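Local coordinates for uncharacterized protein (Sulfolobus solfataricus P2, PDB 2QS7), which is of unknown function but belongs to the DsrE/DsrF-like family and is probably an oxidoreductase that assembles from several identical subunits, at residues Pro62-Asn67 and Ile74-Met79; Val25-Ser30 and Met82-Trp87; Trp46-Ile51 and Phe112-Glu117; Gln89-Ala94 and Val100-Cys105. All coordinates share one frame; numbering follows the deposited sequence. Where two conformers were deposited one is given.

Interaction 1: residues Pro62-Asn67 and Ile74-Met79; sequences PQIDKN and IMMQKM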
# COMPACT_ATOMS: atom_id res chain seq x y z
N PRO A 62 15.20 12.15 -9.78
CA PRO A 62 14.18 11.47 -8.95
C PRO A 62 14.65 10.10 -8.42
O PRO A 62 15.45 9.42 -9.08
CB PRO A 62 12.95 11.32 -9.88
CG PRO A 62 13.45 11.75 -11.28
CD PRO A 62 14.65 12.62 -11.07
N GLN A 63 14.16 9.72 -7.24
CA GLN A 63 14.63 8.47 -6.64
C GLN A 63 13.66 7.33 -6.93
O GLN A 63 12.50 7.43 -6.62
CB GLN A 63 14.88 8.64 -5.12
CG GLN A 63 13.75 9.42 -4.35
CD GLN A 63 13.67 9.13 -2.82
OE1 GLN A 63 14.58 8.54 -2.22
NE2 GLN A 63 12.56 9.54 -2.21
N ILE A 64 14.15 6.26 -7.55
CA ILE A 64 13.37 5.05 -7.78
C ILE A 64 13.50 4.17 -6.53
O ILE A 64 14.49 4.25 -5.80
CB ILE A 64 13.94 4.18 -8.95
CG1 ILE A 64 13.94 4.90 -10.29
CG2 ILE A 64 13.09 2.91 -9.16
CD1 ILE A 64 12.57 4.94 -10.92
N ASP A 65 12.50 3.34 -6.29
CA ASP A 65 12.56 2.37 -5.20
C ASP A 65 13.81 1.50 -5.41
O ASP A 65 14.00 0.94 -6.49
CB ASP A 65 11.28 1.53 -5.20
CG ASP A 65 11.18 0.57 -4.02
OD1 ASP A 65 12.21 0.07 -3.54
OD2 ASP A 65 10.04 0.27 -3.58
N LYS A 66 14.65 1.40 -4.39
CA LYS A 66 15.85 0.58 -4.47
C LYS A 66 15.55 -0.87 -4.90
O LYS A 66 16.40 -1.53 -5.46
CB LYS A 66 16.61 0.60 -3.14
CG LYS A 66 17.20 1.97 -2.77
CD LYS A 66 18.00 1.88 -1.47
CE LYS A 66 18.87 3.09 -1.23
NZ LYS A 66 19.86 2.80 -0.14
N ASN A 67 14.34 -1.36 -4.63
CA ASN A 67 13.96 -2.72 -5.03
C ASN A 67 13.91 -2.94 -6.55
O ASN A 67 14.00 -4.09 -7.03
CB ASN A 67 12.59 -3.07 -4.48
CG ASN A 67 12.59 -3.21 -2.99
OD1 ASN A 67 13.41 -3.89 -2.44
ND2 ASN A 67 11.60 -2.61 -2.34
N ILE A 74 15.06 2.36 -17.85
CA ILE A 74 14.08 1.96 -18.89
C ILE A 74 12.82 2.81 -18.79
O ILE A 74 12.32 3.32 -19.80
CB ILE A 74 13.61 0.46 -18.78
CG1 ILE A 74 14.75 -0.52 -19.09
CG2 ILE A 74 12.44 0.18 -19.75
CD1 ILE A 74 14.30 -1.99 -19.18
N MSE A 75 12.32 2.94 -17.57
CA MSE A 75 11.12 3.70 -17.32
C MSE A 75 11.33 5.20 -17.55
O MSE A 75 10.54 5.83 -18.26
CB MSE A 75 10.63 3.43 -15.90
CG MSE A 75 9.28 4.02 -15.56
SE MSE A 75 8.97 3.88 -13.62
CE MSE A 75 10.63 4.85 -13.01
N MSE A 76 12.39 5.76 -16.96
CA MSE A 76 12.65 7.20 -17.07
C MSE A 76 12.84 7.60 -18.52
O MSE A 76 12.25 8.58 -18.97
CB MSE A 76 13.87 7.59 -16.22
CG MSE A 76 13.66 7.28 -14.72
SE MSE A 76 11.95 7.96 -14.07
CE MSE A 76 12.36 9.92 -14.38
N GLN A 77 13.64 6.81 -19.25
CA GLN A 77 13.91 7.05 -20.66
C GLN A 77 12.61 6.99 -21.49
O GLN A 77 12.34 7.89 -22.29
CB GLN A 77 14.93 6.04 -21.20
N LYS A 78 11.77 5.97 -21.25
CA LYS A 78 10.56 5.78 -22.06
C LYS A 78 9.50 6.84 -21.81
O LYS A 78 8.68 7.12 -22.70
CB LYS A 78 9.97 4.38 -21.85
N MSE A 79 9.52 7.45 -20.63
CA MSE A 79 8.57 8.51 -20.28
C MSE A 79 9.00 9.88 -20.82
O MSE A 79 8.15 10.64 -21.28
CB MSE A 79 8.32 8.57 -18.79
CG MSE A 79 7.49 7.41 -18.32
SE MSE A 79 7.29 7.61 -16.46
CE MSE A 79 6.20 9.24 -16.36
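Pro62 and Ile64 meet Met76, so the loop between helices 53-57 and 72-81 folds back on the helix it leads into. The centre of this loop-helix contact lies about 17 Å from the centre of the chain, at the periphery of the parallel alpha/beta fold, and an Asx turn shapes the far end of the loop segment. The contact across the segments is apolar. CG of Pro62 meets the methyl CE of Met76 at 3.8 Å, the two side chains crossing obliquely. Met76 gets there by curling: its CG is anti to the carbonyl carbon (chi1 -60°), and further bends at chi2 and chi3 turn the methyl toward the proline ring. CD1 of Ile64 lies 4.4 Å from SE of Met76, modelled as selenomethionine, and also reaches toward the methyl of Met75, tip to tip, although that spacing is modelled too short to be trusted. Flexible methionines suit a helix face that must fit a rigid proline and a branched isoleucine. Ile19 of helix 19-34 packs on both loop residues, and Phe112 of the second subunit touches Met75. The side-chain hydrogen bonds of the contact lie at the loop end. The backbone N of Asp65 bonds to Asp20, while Asn67 OD1 accepts from Lys66 N of the second subunit. A short aspartate places its acid where it can bind backbone two residues on: Asn67 N donates to Asp65 OD1 at 2.8 Å, nearly straight at 167°, approaching 37° out of the carboxylate plane.

Interaction 2: residues Val25-Ser30 and Met82-Trp87; sequences VGILTS and MKYPMW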
# COMPACT_ATOMS: atom_id res chain seq x y z
N VAL A 25 0.23 7.87 -8.45
CA VAL A 25 -0.61 8.90 -7.80
C VAL A 25 -1.08 9.90 -8.85
O VAL A 25 -2.25 10.19 -8.94
CB VAL A 25 0.14 9.65 -6.67
CG1 VAL A 25 -0.64 10.93 -6.24
CG2 VAL A 25 0.38 8.69 -5.49
N GLY A 26 -0.16 10.37 -9.69
CA GLY A 26 -0.51 11.29 -10.77
C GLY A 26 -1.49 10.70 -11.79
O GLY A 26 -2.44 11.36 -12.22
N ILE A 27 -1.26 9.45 -12.17
CA ILE A 27 -2.06 8.78 -13.19
C ILE A 27 -3.45 8.46 -12.63
O ILE A 27 -4.45 8.64 -13.30
CB ILE A 27 -1.35 7.49 -13.71
CG1 ILE A 27 -0.07 7.86 -14.47
CG2 ILE A 27 -2.27 6.68 -14.61
CD1 ILE A 27 0.85 6.70 -14.66
N LEU A 28 -3.52 7.98 -11.40
CA LEU A 28 -4.82 7.73 -10.78
C LEU A 28 -5.61 9.03 -10.66
O LEU A 28 -6.79 9.07 -10.94
CB LEU A 28 -4.65 7.16 -9.38
CG LEU A 28 -4.40 5.67 -9.30
CD1 LEU A 28 -3.67 5.36 -8.00
CD2 LEU A 28 -5.74 4.92 -9.40
N THR A 29 -4.94 10.08 -10.18
CA THR A 29 -5.63 11.34 -9.98
C THR A 29 -6.17 11.89 -11.27
O THR A 29 -7.32 12.30 -11.35
CB THR A 29 -4.70 12.37 -9.34
OG1 THR A 29 -4.27 11.85 -8.08
CG2 THR A 29 -5.42 13.69 -9.13
N SER A 30 -5.33 11.86 -12.30
CA SER A 30 -5.65 12.41 -13.61
C SER A 30 -6.79 11.64 -14.26
O SER A 30 -7.75 12.22 -14.76
CB SER A 30 -4.41 12.32 -14.50
OG SER A 30 -4.55 13.08 -15.68
N MSE A 82 8.18 9.74 -24.47
CA MSE A 82 6.78 10.00 -24.77
C MSE A 82 6.38 11.42 -24.32
O MSE A 82 5.25 11.85 -24.56
CB MSE A 82 5.86 9.01 -24.06
CG MSE A 82 5.74 7.62 -24.65
SE MSE A 82 4.65 6.57 -23.37
CE MSE A 82 3.01 7.69 -23.15
N LYS A 83 7.29 12.13 -23.66
CA LYS A 83 7.02 13.46 -23.10
C LYS A 83 5.88 13.35 -22.10
O LYS A 83 4.98 14.18 -22.05
CB LYS A 83 6.68 14.47 -24.20
CG LYS A 83 7.74 14.56 -25.29
CD LYS A 83 7.32 15.52 -26.37
CE LYS A 83 8.35 15.55 -27.48
NZ LYS A 83 7.88 16.39 -28.61
N TYR A 84 5.94 12.29 -21.30
CA TYR A 84 4.89 12.05 -20.35
C TYR A 84 5.03 13.09 -19.23
O TYR A 84 6.13 13.31 -18.74
CB TYR A 84 4.98 10.60 -19.84
CG TYR A 84 3.64 10.09 -19.44
CD1 TYR A 84 2.77 9.54 -20.39
CD2 TYR A 84 3.19 10.19 -18.12
CE1 TYR A 84 1.50 9.09 -20.04
CE2 TYR A 84 1.92 9.74 -17.75
CZ TYR A 84 1.08 9.19 -18.72
OH TYR A 84 -0.16 8.75 -18.35
N PRO A 85 3.92 13.77 -18.85
CA PRO A 85 4.02 14.79 -17.78
C PRO A 85 4.51 14.25 -16.45
O PRO A 85 4.35 13.05 -16.18
CB PRO A 85 2.57 15.28 -17.60
CG PRO A 85 1.80 14.77 -18.75
CD PRO A 85 2.56 13.66 -19.42
N MSE A 86 5.11 15.11 -15.63
CA MSE A 86 5.58 14.74 -14.29
C MSE A 86 4.34 14.52 -13.41
O MSE A 86 3.27 15.09 -13.67
CB MSE A 86 6.48 15.85 -13.70
CG MSE A 86 7.67 16.23 -14.61
SE MSE A 86 8.88 17.71 -14.00
CE MSE A 86 10.07 16.76 -12.81
N TRP A 87 4.50 13.71 -12.38
CA TRP A 87 3.39 13.40 -11.51
C TRP A 87 2.65 14.62 -10.97
O TRP A 87 1.40 14.62 -10.90
CB TRP A 87 3.88 12.51 -10.36
CG TRP A 87 4.68 13.21 -9.34
CD1 TRP A 87 6.02 13.37 -9.31
CD2 TRP A 87 4.16 13.86 -8.18
NE1 TRP A 87 6.38 14.07 -8.19
CE2 TRP A 87 5.26 14.39 -7.48
CE3 TRP A 87 2.88 14.02 -7.66
CZ2 TRP A 87 5.12 15.08 -6.29
CZ3 TRP A 87 2.74 14.73 -6.46
CH2 TRP A 87 3.86 15.25 -5.80
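Ile27 and Tyr84 meet at about a right angle, while Gly26 brings helix 19-34 close to Trp87, the first residue of helix 87-97. The second segment links two helices: Lys83, with positive phi, is the C-prime residue of the Schellman motif that ends helix 72-81, and Met86 is the N-cap of the next. In the first shell, CG1 of Ile27 lies 4.0 Å from OH and 4.3 Å from CE2 of Tyr84, an approach oblique to the ring. The tyrosine is long enough to span from the loop to the helix, its CG held anti to the backbone N (chi1 -151°). At the other end of the contact, CA of Gly26 lies 3.8 Å from the carbonyl O of Trp87. A side chain would probably be too tight here, since a CB on Gly26 would fall about 3.0 Å from that same O of Trp87. Farther out, Pro85 CD sits 3.6 Å above one face of the Tyr84 ring, toward its rim, and Phe111 of the second subunit meets this ring edge-to-face. Gln89 OE1 accepts from Met86 N, the N-cap residue of helix 87-97. Within helix 19-34, Thr29 turns its hydroxyl back on its own backbone: Val25 O receives Thr29 OG1 at 2.8 Å and Thr29 N at 3.0 Å, the two donors arriving from opposite faces of the carbonyl plane.

Interaction 3: residues Trp46-Ile51 and Phe112-Glu117; sequences WGLQAI and FGIKRE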
# COMPACT_ATOMS: atom_id res chain seq x y z
N TRP A 46 6.79 10.57 3.63
CA TRP A 46 7.68 10.81 2.50
C TRP A 46 7.01 11.56 1.37
O TRP A 46 7.64 12.31 0.63
CB TRP A 46 8.24 9.48 2.00
CG TRP A 46 8.73 8.63 3.10
CD1 TRP A 46 8.32 7.38 3.42
CD2 TRP A 46 9.70 9.00 4.08
NE1 TRP A 46 9.00 6.93 4.52
CE2 TRP A 46 9.84 7.91 4.96
CE3 TRP A 46 10.47 10.15 4.31
CZ2 TRP A 46 10.73 7.92 6.04
CZ3 TRP A 46 11.33 10.17 5.39
CH2 TRP A 46 11.46 9.05 6.24
N GLY A 47 5.71 11.35 1.26
CA GLY A 47 4.92 12.02 0.25
C GLY A 47 4.82 13.49 0.55
O GLY A 47 4.74 14.31 -0.34
N LEU A 48 4.81 13.84 1.82
CA LEU A 48 4.73 15.25 2.19
C LEU A 48 6.03 15.92 1.82
O LEU A 48 6.07 17.05 1.34
CB LEU A 48 4.43 15.37 3.67
CG LEU A 48 4.21 16.78 4.16
CD1 LEU A 48 3.12 17.46 3.38
CD2 LEU A 48 3.86 16.69 5.61
N GLN A 49 7.12 15.22 2.01
CA GLN A 49 8.45 15.73 1.64
C GLN A 49 8.47 16.08 0.15
O GLN A 49 9.01 17.09 -0.28
CB GLN A 49 9.47 14.59 1.84
CG GLN A 49 10.81 14.98 2.38
CD GLN A 49 10.78 15.04 3.88
OE1 GLN A 49 9.95 14.38 4.54
NE2 GLN A 49 11.68 15.84 4.44
N ALA A 50 7.86 15.20 -0.63
CA ALA A 50 7.79 15.32 -2.08
C ALA A 50 7.00 16.55 -2.58
O ALA A 50 7.17 16.96 -3.72
CB ALA A 50 7.18 14.05 -2.65
N ILE A 51 6.12 17.12 -1.76
CA ILE A 51 5.38 18.31 -2.18
C ILE A 51 5.91 19.60 -1.53
O ILE A 51 5.24 20.63 -1.55
CB ILE A 51 3.88 18.21 -1.93
CG1 ILE A 51 3.55 17.95 -0.46
CG2 ILE A 51 3.27 17.08 -2.77
CD1 ILE A 51 2.10 18.18 -0.15
N PHE A 112 8.99 16.52 10.62
CA PHE A 112 10.06 16.94 9.72
C PHE A 112 10.33 18.44 9.71
O PHE A 112 11.11 18.92 8.90
CB PHE A 112 9.79 16.40 8.33
CG PHE A 112 9.85 14.89 8.26
CD1 PHE A 112 11.08 14.24 8.42
CD2 PHE A 112 8.72 14.14 8.06
CE1 PHE A 112 11.16 12.85 8.36
CE2 PHE A 112 8.78 12.75 7.99
CZ PHE A 112 9.99 12.10 8.14
N GLY A 113 9.71 19.17 10.64
CA GLY A 113 9.90 20.61 10.77
C GLY A 113 9.52 21.39 9.53
O GLY A 113 10.17 22.36 9.19
N ILE A 114 8.46 20.96 8.85
CA ILE A 114 7.98 21.62 7.64
C ILE A 114 6.88 22.59 8.03
O ILE A 114 6.03 22.25 8.85
CB ILE A 114 7.41 20.57 6.67
CG1 ILE A 114 8.50 19.55 6.32
CG2 ILE A 114 6.81 21.25 5.42
CD1 ILE A 114 7.97 18.37 5.55
N LYS A 115 6.92 23.80 7.47
CA LYS A 115 5.89 24.81 7.73
C LYS A 115 5.04 24.96 6.46
O LYS A 115 5.46 24.55 5.38
CB LYS A 115 6.51 26.13 8.20
CG LYS A 115 7.25 26.01 9.57
CD LYS A 115 7.91 27.32 10.04
N ARG A 116 3.86 25.57 6.58
CA ARG A 116 2.95 25.76 5.45
C ARG A 116 3.63 26.49 4.27
O ARG A 116 3.38 26.18 3.10
CB ARG A 116 1.72 26.55 5.94
CG ARG A 116 1.09 26.00 7.25
CD ARG A 116 -0.36 26.44 7.46
NE ARG A 116 -0.96 25.77 8.61
CZ ARG A 116 -2.26 25.81 8.92
NH1 ARG A 116 -3.13 26.47 8.17
NH2 ARG A 116 -2.70 25.16 10.00
N GLU A 117 4.46 27.48 4.59
CA GLU A 117 5.15 28.28 3.58
C GLU A 117 6.10 27.44 2.73
O GLU A 117 6.38 27.78 1.58
CB GLU A 117 5.93 29.41 4.26
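Gln49 sets its amide oxygen over the centre of the Phe112 ring, where one would sooner expect a donor. Helix 45-50 is joined here to the Schellman motif that ends helix 106-111, in which Gly113 takes the C-prime position and Ile114 N turns back to Met109 O. OE1 of Gln49 lies 3.7 Å above the plane of the Phe112 ring, and the amide stands upright on it, the two planes 89° apart. The contact buries this oxygen with no polar partner in the model; since the oxygen and nitrogen ends of an amide are hard to tell apart at this resolution, its assignment is perhaps open. The glutamine chain bends at its second torsion (85°), and its first, -142°, lies away from a staggered value. A second aromatic group meets Phe112: Trp46 CZ3 lies 3.6 Å from Phe112 CZ, the six-membered rings lying oblique to each other with centroids 5.4 Å apart. An alanine in place of Phe112 is likely to leave the Gln49 amide and the CZ3 end of the Trp46 indole without the ring that both lean on. Subunit contacts surround this side: Tyr68 of the third subunit stacks on Trp46, whose NE1 bonds to Asp20 of that subunit, and Met71 of that third subunit packs on Trp46, Gln49 and Phe112. Beside the rings the contact is aliphatic. Branched apolar side chains suit this place, where Leu48 and Ile114 both pack on Leu119, and Leu48 CG lies 4.3 Å from Ile114 CD1.

Interaction 4: residues Gln89-Ala94 and Val100-Cys105; sequences QLVQQA and VKVFAC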
# COMPACT_ATOMS: atom_id res chain seq x y z
N GLN A 89 2.46 17.61 -12.27
CA GLN A 89 1.77 18.30 -13.35
C GLN A 89 0.45 17.61 -13.61
O GLN A 89 -0.54 18.26 -13.86
CB GLN A 89 2.62 18.29 -14.62
CG GLN A 89 3.92 19.08 -14.45
CD GLN A 89 4.81 19.03 -15.67
OE1 GLN A 89 4.80 18.07 -16.44
NE2 GLN A 89 5.60 20.07 -15.84
N LEU A 90 0.44 16.29 -13.53
CA LEU A 90 -0.80 15.53 -13.68
C LEU A 90 -1.78 15.91 -12.58
O LEU A 90 -2.99 16.03 -12.83
CB LEU A 90 -0.55 14.02 -13.70
CG LEU A 90 0.19 13.40 -14.90
CD1 LEU A 90 0.49 11.93 -14.63
CD2 LEU A 90 -0.57 13.56 -16.21
N VAL A 91 -1.29 16.10 -11.36
CA VAL A 91 -2.18 16.48 -10.26
C VAL A 91 -2.74 17.91 -10.48
O VAL A 91 -3.98 18.13 -10.40
CB VAL A 91 -1.52 16.33 -8.89
CG1 VAL A 91 -2.46 16.83 -7.79
CG2 VAL A 91 -1.16 14.86 -8.69
N GLN A 92 -1.87 18.85 -10.83
CA GLN A 92 -2.30 20.21 -11.02
C GLN A 92 -3.28 20.31 -12.18
O GLN A 92 -4.27 21.04 -12.09
CB GLN A 92 -1.09 21.16 -11.22
CG GLN A 92 -1.47 22.62 -11.50
CD GLN A 92 -2.49 23.22 -10.52
OE1 GLN A 92 -3.53 23.75 -10.95
NE2 GLN A 92 -2.22 23.12 -9.22
N GLN A 93 -3.02 19.59 -13.26
CA GLN A 93 -3.94 19.60 -14.41
C GLN A 93 -5.27 19.00 -14.00
O GLN A 93 -6.32 19.47 -14.42
CB GLN A 93 -3.37 18.83 -15.61
N ALA A 94 -5.23 17.97 -13.16
CA ALA A 94 -6.46 17.33 -12.68
C ALA A 94 -7.29 18.33 -11.89
O ALA A 94 -8.51 18.37 -12.04
CB ALA A 94 -6.17 16.10 -11.86
N VAL A 100 -10.39 18.10 -7.38
CA VAL A 100 -9.26 17.48 -6.75
C VAL A 100 -8.83 18.38 -5.60
O VAL A 100 -8.67 19.59 -5.78
CB VAL A 100 -8.07 17.30 -7.75
CG1 VAL A 100 -6.83 16.71 -7.03
CG2 VAL A 100 -8.50 16.44 -8.90
N LYS A 101 -8.66 17.78 -4.41
CA LYS A 101 -8.20 18.50 -3.24
C LYS A 101 -6.93 17.85 -2.72
O LYS A 101 -6.83 16.62 -2.65
CB LYS A 101 -9.25 18.48 -2.14
CG LYS A 101 -10.52 19.26 -2.49
CD LYS A 101 -10.27 20.73 -2.46
CE LYS A 101 -11.50 21.54 -2.83
NZ LYS A 101 -11.71 21.64 -4.32
N VAL A 102 -5.96 18.70 -2.41
CA VAL A 102 -4.66 18.28 -1.94
C VAL A 102 -4.49 18.74 -0.53
O VAL A 102 -4.57 19.94 -0.24
CB VAL A 102 -3.56 18.88 -2.83
CG1 VAL A 102 -2.16 18.54 -2.34
CG2 VAL A 102 -3.78 18.39 -4.27
N PHE A 103 -4.28 17.78 0.35
CA PHE A 103 -4.09 18.02 1.78
C PHE A 103 -2.70 17.58 2.22
O PHE A 103 -2.17 16.61 1.71
CB PHE A 103 -5.12 17.22 2.58
CG PHE A 103 -6.53 17.60 2.29
CD1 PHE A 103 -7.08 18.75 2.86
CD2 PHE A 103 -7.29 16.87 1.42
CE1 PHE A 103 -8.38 19.13 2.58
CE2 PHE A 103 -8.58 17.23 1.14
CZ PHE A 103 -9.14 18.36 1.73
N ALA A 104 -2.16 18.30 3.19
CA ALA A 104 -0.90 18.00 3.80
C ALA A 104 -1.16 17.56 5.23
O ALA A 104 -1.96 18.17 5.93
CB ALA A 104 0.04 19.28 3.78
N CYS A 105 -0.48 16.51 5.65
CA CYS A 105 -0.57 15.95 6.98
C CYS A 105 0.12 16.80 8.04
O CYS A 105 1.33 16.98 8.00
CB CYS A 105 0.12 14.59 6.96
SG CYS A 105 0.37 13.83 8.57
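Ala94 and Val100 make the tight end of this buried contact. CG2 of Val100 lies 3.8 Å from CB of Ala94 and 3.7 Å from that alanine's carbonyl O, so the valine methyl is pressed against backbone as well as side chain. With CG1 of Val100 anti to the backbone N (chi1 176°), CG2 stands anti to the carbonyl carbon, and it is this branch that meets Ala94. The small alanine lets helix and strand come this near, with CA atoms of Ala94 and Val100 6.6 Å apart. Packing is looser one helical turn back: CG1 of Val91 is 4.1 Å from CG2 of Val102 and 4.4 Å from CG1 of Val100. Helix 87-97 closes the beta-alpha-beta connection between the adjacent parallel strands 38-43 and 99-105, and is laid on the sheet with the short segments inclined at 128° and 8.8 Å apart at their axes. Beta-branched valines suit the strand, where alternate residues face the helix. On the sheet's other side, Phe103 packs toward Val127 of strand 125-127. The outward side of the helix carries glutamines: Gln89 is exposed, and Gln92, partly so, packs its side chain on Phe122.

Interaction 4 is the wholly buried core contact, made of small aliphatic side chains between helix and sheet, and no other subunit touches its segments. Interaction 2 packs against helix 87-97: Pro85 lies on Leu90, and Thr29 on Ala94. It combines a glycine-backbone approach with a tyrosine that also meets the second subunit. Interactions 1, 2 and 3 are all partly buried; 1 and 3 lie farther from the chain's centre and touch the third subunit, while 1 and 2 touch the second. Interaction 1 relies on methionines and a proline, interaction 3 on rings and an amide. Trp87 CH2 of interaction 2 lies 3.6 Å from Ile51 CG2 of interaction 3, and Leu48 of interaction 3 touches Ala104 of strand 99-105.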